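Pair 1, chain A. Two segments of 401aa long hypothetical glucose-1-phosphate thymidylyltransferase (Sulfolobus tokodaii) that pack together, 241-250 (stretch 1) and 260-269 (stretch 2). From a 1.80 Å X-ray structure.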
# COMPACT_ATOMS: atom_id res chain seq x y z
N ILE A 241 0.19 23.00 19.33
CA ILE A 241 -0.56 22.21 18.35
C ILE A 241 -1.56 23.01 17.51
O ILE A 241 -2.40 23.73 18.04
CB ILE A 241 -1.27 21.05 19.01
CG1 ILE A 241 -0.30 20.29 19.91
CG2 ILE A 241 -1.87 20.16 17.95
CD1 ILE A 241 -0.92 19.19 20.74
N LYS A 242 -1.46 22.86 16.20
CA LYS A 242 -2.42 23.39 15.24
C LYS A 242 -3.06 22.27 14.40
O LYS A 242 -2.40 21.30 14.01
CB LYS A 242 -1.76 24.43 14.34
CG LYS A 242 -1.40 25.72 15.05
CD LYS A 242 -0.05 26.21 14.59
CE LYS A 242 0.16 27.68 14.91
NZ LYS A 242 0.77 28.35 13.72
N GLY A 243 -4.37 22.39 14.14
CA GLY A 243 -5.03 21.51 13.18
C GLY A 243 -5.31 20.17 13.76
O GLY A 243 -5.30 20.02 14.96
N LYS A 244 -5.54 19.18 12.90
CA LYS A 244 -5.87 17.81 13.32
C LYS A 244 -4.67 17.03 13.81
O LYS A 244 -3.74 16.81 13.04
CB LYS A 244 -6.48 17.01 12.18
CG LYS A 244 -7.13 15.70 12.62
CD LYS A 244 -7.32 14.74 11.48
CE LYS A 244 -8.46 15.16 10.61
NZ LYS A 244 -9.21 13.97 10.12
N VAL A 245 -4.71 16.58 15.06
CA VAL A 245 -3.63 15.78 15.58
C VAL A 245 -4.12 14.57 16.35
O VAL A 245 -4.83 14.71 17.33
CB VAL A 245 -2.70 16.64 16.47
CG1 VAL A 245 -1.49 15.87 16.88
CG2 VAL A 245 -2.26 17.87 15.69
N ILE A 246 -3.74 13.37 15.91
CA ILE A 246 -4.07 12.15 16.64
C ILE A 246 -2.89 11.77 17.51
O ILE A 246 -1.81 11.42 17.02
CB ILE A 246 -4.47 10.97 15.73
CG1 ILE A 246 -5.77 11.27 14.99
CG2 ILE A 246 -4.71 9.74 16.53
CD1 ILE A 246 -5.63 12.32 13.90
N ILE A 247 -3.09 11.86 18.82
CA ILE A 247 -2.09 11.40 19.76
C ILE A 247 -2.63 10.16 20.46
O ILE A 247 -3.66 10.21 21.16
CB ILE A 247 -1.71 12.50 20.78
CG1 ILE A 247 -1.39 13.80 20.06
CG2 ILE A 247 -0.53 12.02 21.61
CD1 ILE A 247 -1.23 15.03 20.91
N GLU A 248 -1.93 9.05 20.29
CA GLU A 248 -2.37 7.77 20.79
C GLU A 248 -1.81 7.47 22.15
O GLU A 248 -0.94 8.18 22.66
CB GLU A 248 -1.90 6.70 19.87
CG GLU A 248 -2.41 6.91 18.53
CD GLU A 248 -3.54 6.01 18.30
OE1 GLU A 248 -4.63 6.27 18.91
OE2 GLU A 248 -3.29 5.02 17.53
N GLU A 249 -2.33 6.40 22.75
CA GLU A 249 -2.03 6.15 24.13
C GLU A 249 -0.58 5.79 24.29
O GLU A 249 0.01 5.17 23.42
CB GLU A 249 -2.92 5.04 24.68
CG GLU A 249 -2.97 3.80 23.80
CD GLU A 249 -3.78 2.64 24.45
OE1 GLU A 249 -4.81 2.91 25.14
OE2 GLU A 249 -3.35 1.46 24.26
N ASP A 250 -0.04 6.20 25.42
CA ASP A 250 1.35 5.99 25.77
C ASP A 250 2.33 6.91 25.07
O ASP A 250 3.50 6.91 25.41
CB ASP A 250 1.72 4.51 25.64
CG ASP A 250 0.88 3.65 26.56
OD1 ASP A 250 0.72 4.08 27.73
OD2 ASP A 250 0.36 2.58 26.11
N GLU A 260 2.10 21.08 13.27
CA GLU A 260 1.13 21.66 12.37
C GLU A 260 0.38 20.49 11.75
O GLU A 260 0.96 19.71 11.02
CB GLU A 260 1.80 22.58 11.32
CG GLU A 260 2.47 23.84 11.97
CD GLU A 260 3.29 24.73 11.01
OE1 GLU A 260 3.93 24.17 10.08
OE2 GLU A 260 3.29 25.99 11.22
N GLY A 261 -0.90 20.31 12.12
CA GLY A 261 -1.65 19.12 11.71
C GLY A 261 -2.03 19.26 10.25
O GLY A 261 -1.97 20.37 9.70
N PRO A 262 -2.49 18.17 9.62
CA PRO A 262 -2.80 16.85 10.18
C PRO A 262 -1.59 15.95 10.43
O PRO A 262 -0.75 15.77 9.56
CB PRO A 262 -3.71 16.22 9.13
CG PRO A 262 -3.38 16.88 7.90
CD PRO A 262 -2.79 18.23 8.18
N VAL A 263 -1.57 15.38 11.63
CA VAL A 263 -0.48 14.55 12.06
C VAL A 263 -1.01 13.40 12.86
O VAL A 263 -1.86 13.57 13.74
CB VAL A 263 0.45 15.39 12.93
CG1 VAL A 263 1.27 14.56 13.88
CG2 VAL A 263 1.29 16.30 12.04
N TYR A 264 -0.52 12.22 12.56
CA TYR A 264 -0.86 11.02 13.30
C TYR A 264 0.34 10.60 14.14
O TYR A 264 1.43 10.28 13.59
CB TYR A 264 -1.17 9.89 12.31
CG TYR A 264 -1.61 8.63 13.00
CD1 TYR A 264 -2.91 8.50 13.47
CD2 TYR A 264 -0.73 7.56 13.20
CE1 TYR A 264 -3.33 7.39 14.06
CE2 TYR A 264 -1.17 6.41 13.87
CZ TYR A 264 -2.48 6.34 14.27
OH TYR A 264 -2.97 5.24 14.93
N ILE A 265 0.16 10.54 15.47
CA ILE A 265 1.23 10.08 16.36
C ILE A 265 0.94 8.72 16.99
O ILE A 265 0.22 8.63 17.95
CB ILE A 265 1.58 11.17 17.44
CG1 ILE A 265 1.82 12.52 16.71
CG2 ILE A 265 2.73 10.71 18.32
CD1 ILE A 265 2.39 13.60 17.46
N GLY A 266 1.55 7.66 16.45
CA GLY A 266 1.23 6.28 16.89
C GLY A 266 1.52 6.01 18.35
O GLY A 266 2.22 6.75 18.99
N LYS A 267 1.01 4.91 18.89
CA LYS A 267 1.11 4.65 20.33
C LYS A 267 2.52 4.37 20.83
O LYS A 267 3.31 3.74 20.16
CB LYS A 267 0.12 3.54 20.77
CG LYS A 267 0.24 2.22 20.09
CD LYS A 267 -0.90 1.24 20.57
CE LYS A 267 -2.29 1.51 19.90
NZ LYS A 267 -3.24 2.23 20.84
N GLY A 268 2.84 4.86 22.00
CA GLY A 268 4.14 4.59 22.52
C GLY A 268 5.20 5.50 21.91
O GLY A 268 6.37 5.34 22.19
N SER A 269 4.81 6.47 21.10
CA SER A 269 5.77 7.39 20.52
C SER A 269 6.39 8.34 21.54
O SER A 269 5.80 8.62 22.57
CB SER A 269 5.14 8.17 19.40
OG SER A 269 4.97 7.25 18.32
O HOH W 1 -0.47 3.35 16.91

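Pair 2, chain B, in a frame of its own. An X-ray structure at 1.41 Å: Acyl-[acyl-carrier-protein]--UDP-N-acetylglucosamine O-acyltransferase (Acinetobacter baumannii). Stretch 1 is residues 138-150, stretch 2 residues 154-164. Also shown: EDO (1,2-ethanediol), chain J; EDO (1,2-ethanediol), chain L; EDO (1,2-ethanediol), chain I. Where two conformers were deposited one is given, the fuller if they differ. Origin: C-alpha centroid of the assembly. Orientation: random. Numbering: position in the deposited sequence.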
# COMPACT_ATOMS: atom_id res chain seq x y z
N ALA B 138 3.13 9.26 -6.33
CA ALA B 138 2.07 8.40 -6.82
C ALA B 138 1.51 7.53 -5.71
O ALA B 138 1.96 7.55 -4.57
CB ALA B 138 2.54 7.57 -8.00
N ASN B 139 0.48 6.77 -6.03
CA ASN B 139 -0.24 6.03 -5.01
C ASN B 139 0.64 5.15 -4.16
O ASN B 139 1.57 4.52 -4.68
CB ASN B 139 -1.31 5.14 -5.66
CG ASN B 139 -2.50 5.92 -6.12
OD1 ASN B 139 -2.35 6.93 -6.78
ND2 ASN B 139 -3.71 5.44 -5.78
N ASN B 140 0.34 5.05 -2.88
CA ASN B 140 0.99 4.08 -1.98
C ASN B 140 2.50 4.30 -1.75
O ASN B 140 3.22 3.37 -1.38
CB ASN B 140 0.75 2.63 -2.46
CG ASN B 140 -0.71 2.23 -2.48
OD1 ASN B 140 -1.49 2.64 -1.64
ND2 ASN B 140 -1.09 1.42 -3.45
N VAL B 141 2.95 5.52 -1.98
CA VAL B 141 4.37 5.85 -1.72
C VAL B 141 4.60 6.00 -0.22
O VAL B 141 3.83 6.68 0.47
CB VAL B 141 4.79 7.08 -2.51
CG1 VAL B 141 6.12 7.64 -1.98
CG2 VAL B 141 4.92 6.73 -3.98
N GLY B 142 5.64 5.36 0.29
CA GLY B 142 6.01 5.48 1.69
C GLY B 142 7.33 6.19 1.82
O GLY B 142 8.35 5.69 1.35
N VAL B 143 7.31 7.35 2.45
CA VAL B 143 8.53 8.12 2.68
C VAL B 143 8.84 8.01 4.17
O VAL B 143 8.10 8.50 5.02
CB VAL B 143 8.36 9.57 2.26
CG1 VAL B 143 9.70 10.31 2.36
CG2 VAL B 143 7.77 9.68 0.85
N ALA B 144 9.95 7.34 4.50
CA ALA B 144 10.29 7.08 5.89
C ALA B 144 10.93 8.30 6.57
O ALA B 144 11.06 9.37 5.98
CB ALA B 144 11.19 5.83 5.99
N GLY B 145 11.30 8.11 7.83
CA GLY B 145 11.72 9.24 8.65
C GLY B 145 12.92 10.02 8.16
O GLY B 145 13.88 9.44 7.65
N HIS B 146 12.89 11.33 8.36
CA HIS B 146 14.05 12.21 8.10
C HIS B 146 14.48 12.26 6.64
O HIS B 146 15.61 12.66 6.34
CB HIS B 146 15.29 11.82 8.96
CG HIS B 146 14.98 11.46 10.38
ND1 HIS B 146 14.98 12.38 11.41
CD2 HIS B 146 14.70 10.27 10.96
CE1 HIS B 146 14.70 11.78 12.55
NE2 HIS B 146 14.52 10.49 12.30
N VAL B 147 13.60 11.88 5.72
CA VAL B 147 13.92 11.94 4.31
C VAL B 147 13.80 13.37 3.79
O VAL B 147 12.85 14.10 4.14
CB VAL B 147 13.00 10.97 3.48
CG1 VAL B 147 13.11 11.22 1.97
CG2 VAL B 147 13.35 9.54 3.80
N HIS B 148 14.74 13.80 2.96
CA HIS B 148 14.67 15.11 2.35
C HIS B 148 14.45 14.96 0.85
O HIS B 148 15.24 14.30 0.17
CB HIS B 148 15.95 15.93 2.64
CG HIS B 148 16.17 16.22 4.10
ND1 HIS B 148 17.30 16.87 4.56
CD2 HIS B 148 15.41 15.96 5.19
CE1 HIS B 148 17.23 16.98 5.88
NE2 HIS B 148 16.10 16.44 6.29
N ILE B 149 13.37 15.56 0.36
CA ILE B 149 12.99 15.55 -1.05
C ILE B 149 13.07 16.99 -1.55
O ILE B 149 12.57 17.92 -0.90
CB ILE B 149 11.57 14.98 -1.27
CG1 ILE B 149 11.31 13.70 -0.44
CG2 ILE B 149 11.27 14.82 -2.76
CD1 ILE B 149 11.61 12.39 -1.15
N GLY B 150 13.69 17.17 -2.71
CA GLY B 150 13.86 18.50 -3.32
C GLY B 150 12.61 18.96 -4.04
O GLY B 150 11.50 18.86 -3.49
N ILE B 154 9.51 13.09 -9.08
CA ILE B 154 8.36 12.20 -9.29
C ILE B 154 8.72 10.88 -8.67
O ILE B 154 9.77 10.29 -8.98
CB ILE B 154 8.02 12.02 -10.78
CG1 ILE B 154 7.67 13.37 -11.41
CG2 ILE B 154 6.89 10.97 -10.97
CD1 ILE B 154 7.45 13.33 -12.91
N VAL B 155 7.86 10.41 -7.77
CA VAL B 155 8.04 9.11 -7.14
C VAL B 155 6.94 8.17 -7.60
O VAL B 155 5.76 8.39 -7.33
CB VAL B 155 8.06 9.20 -5.61
CG1 VAL B 155 8.41 7.83 -4.99
CG2 VAL B 155 9.03 10.29 -5.12
N GLY B 156 7.32 7.13 -8.33
CA GLY B 156 6.36 6.19 -8.89
C GLY B 156 5.64 5.37 -7.82
O GLY B 156 6.12 5.19 -6.71
N GLY B 157 4.49 4.85 -8.21
CA GLY B 157 3.58 4.22 -7.26
C GLY B 157 4.17 3.03 -6.55
O GLY B 157 4.96 2.26 -7.13
N ASN B 158 3.78 2.87 -5.30
CA ASN B 158 4.16 1.73 -4.49
C ASN B 158 5.67 1.64 -4.23
O ASN B 158 6.23 0.56 -4.05
CB ASN B 158 3.64 0.42 -5.11
CG ASN B 158 3.57 -0.67 -4.10
OD1 ASN B 158 3.42 -0.41 -2.91
ND2 ASN B 158 3.70 -1.91 -4.56
N SER B 159 6.31 2.80 -4.24
CA SER B 159 7.73 2.88 -3.90
C SER B 159 7.90 3.22 -2.43
O SER B 159 6.99 3.79 -1.79
CB SER B 159 8.45 3.90 -4.76
OG SER B 159 8.43 3.52 -6.12
N GLY B 160 9.05 2.84 -1.89
CA GLY B 160 9.44 3.16 -0.52
C GLY B 160 10.78 3.84 -0.50
O GLY B 160 11.71 3.43 -1.22
N ILE B 161 10.91 4.86 0.34
CA ILE B 161 12.17 5.57 0.52
C ILE B 161 12.62 5.40 1.95
O ILE B 161 11.95 5.83 2.87
CB ILE B 161 12.03 7.04 0.14
CG1 ILE B 161 11.47 7.15 -1.28
CG2 ILE B 161 13.41 7.74 0.28
CD1 ILE B 161 11.08 8.55 -1.68
N HIS B 162 13.78 4.77 2.13
CA HIS B 162 14.35 4.46 3.44
C HIS B 162 14.72 5.71 4.25
O HIS B 162 15.05 6.75 3.68
CB HIS B 162 15.62 3.61 3.20
CG HIS B 162 16.19 2.95 4.43
ND1 HIS B 162 17.11 3.57 5.26
CD2 HIS B 162 16.01 1.71 4.93
CE1 HIS B 162 17.44 2.74 6.23
NE2 HIS B 162 16.79 1.60 6.06
N GLN B 163 14.65 5.58 5.57
CA GLN B 163 15.00 6.69 6.48
C GLN B 163 16.33 7.35 6.13
O GLN B 163 17.30 6.68 5.73
CB GLN B 163 15.00 6.22 7.94
CG GLN B 163 15.95 5.06 8.20
CD GLN B 163 16.12 4.70 9.68
OE1 GLN B 163 15.52 5.31 10.56
NE2 GLN B 163 16.95 3.70 9.94
N PHE B 164 16.35 8.68 6.25
CA PHE B 164 17.55 9.51 6.08
C PHE B 164 18.01 9.69 4.64
O PHE B 164 18.95 10.45 4.39
CB PHE B 164 18.74 9.04 6.95
CG PHE B 164 18.46 9.13 8.42
CD1 PHE B 164 18.50 10.37 9.06
CD2 PHE B 164 18.15 8.00 9.15
CE1 PHE B 164 18.24 10.45 10.44
CE2 PHE B 164 17.89 8.08 10.51
CZ PHE B 164 17.93 9.31 11.14
C1 EDO J . -2.09 5.51 -9.89
O1 EDO J . -1.02 6.33 -9.41
C2 EDO J . -2.03 4.12 -9.28
O2 EDO J . -0.72 3.89 -8.74
C1 EDO L . 15.95 19.59 0.55
O1 EDO L . 16.10 19.06 -0.77
C2 EDO L . 14.49 19.50 0.99
O2 EDO L . 13.64 20.22 0.08
C1 EDO I . 19.83 1.66 8.84
O1 EDO I . 19.51 3.05 8.99
C2 EDO I . 21.18 1.52 8.16
O2 EDO I . 21.02 0.83 6.92
O HOH W 2 4.10 1.08 -0.56

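Pair 1 and pair 2 share one backbone arrangement: two short parallel strands, each leading into a turn or loop, stacked side by side. Fourteen central residues superpose with an RMSD of 0.6 Å. The register is common to both. Ile246(A) bridges Tyr264(A) as Gly142(B) bridges Gly160(B), and Ile247(A) bridges Ile265(A) as Val143(B) bridges Ile161(B).

The hydrogen bonds follow this match. In pair 1 the amide of Ile246(A) N donates to Val263(A) O (2.9 Å), and Ile246(A) O accepts from Ile265(A) N (2.7 Å). In pair 2 Gly142(B) N donates to Ser159(B) O and Gly142(B) O accepts from Ile161(B) N, both at 2.9 Å. One residue of stretch 1 thus grips two residues of stretch 2, the usual parallel pattern. The ladder continues with Glu248(A) N to Ile265(A) O (3.2 Å), matched by Ala144(B) N to Ile161(B) O (3.0 Å), and ends with Gly268(A) N to Glu249(A) O (3.2 Å), matched by Phe164(B) N to Gly145(B) O (2.9 Å). At the other end the pairs diverge. Val263(A) N bonds to Lys244(A) O at 3.0 Å, whereas in pair 2 Asn158(B) N reaches Asn139(B) O at 2.8 Å. Here pair 1 has a cis peptide before Pro262(A), whose ring nitrogen has no proton to give, while its counterpart Asn158(B) lies in a type II turn with positive phi.

The face carrying Val245(A), Ile247(A) and Ile265(A) is the most alike in the two pairs. Its counterparts Val141(B), Val143(B) and Ile161(B) place their side-chain centres within 0.6 Å, and Ile265(A) and Ile161(B) share the m, t rotamer. Val263(A), whose CG1 lies 4.3 Å from Val245(A) CG1, is matched by Ser159(B), which offers no such apolar contact to Val141(B).

The face of Ile246(A) and Tyr264(A) is solved quite differently. In pair 1 Ile246(A) CG2 packs 3.7 Å from Tyr264(A) CE1, and the ring carries its hydroxyl to Glu248(A), where Tyr264(A) OH makes a weak hydrogen bond to Glu248(A) OE2 (2.6 Å). Both matched positions in pair 2 are glycine, although each has room for a CB, so the bridge is left to the backbone; Ala144(B), in place of Glu248(A), packs its CB 3.5 Å from Gln163(B) N.

Beyond the strands, charge is exchanged for aromatic packing. Glu249(A) OE2 forms a salt bridge with Lys267(A) NZ (3.5 Å), and a water accepts from Lys267(A) N at 2.9 Å. The equivalents, Gly145(B) and Gln163(B), have no such pairing. Instead His146(B) and Phe164(B), at the places of Asp250(A) and Gly268(A), form an offset stack with planes only 3° apart and His146(B) CD2 3.4 Å from Phe164(B) CZ. The same backbone thus accommodates either solution, with similar buried areas of 795 and 755 Å².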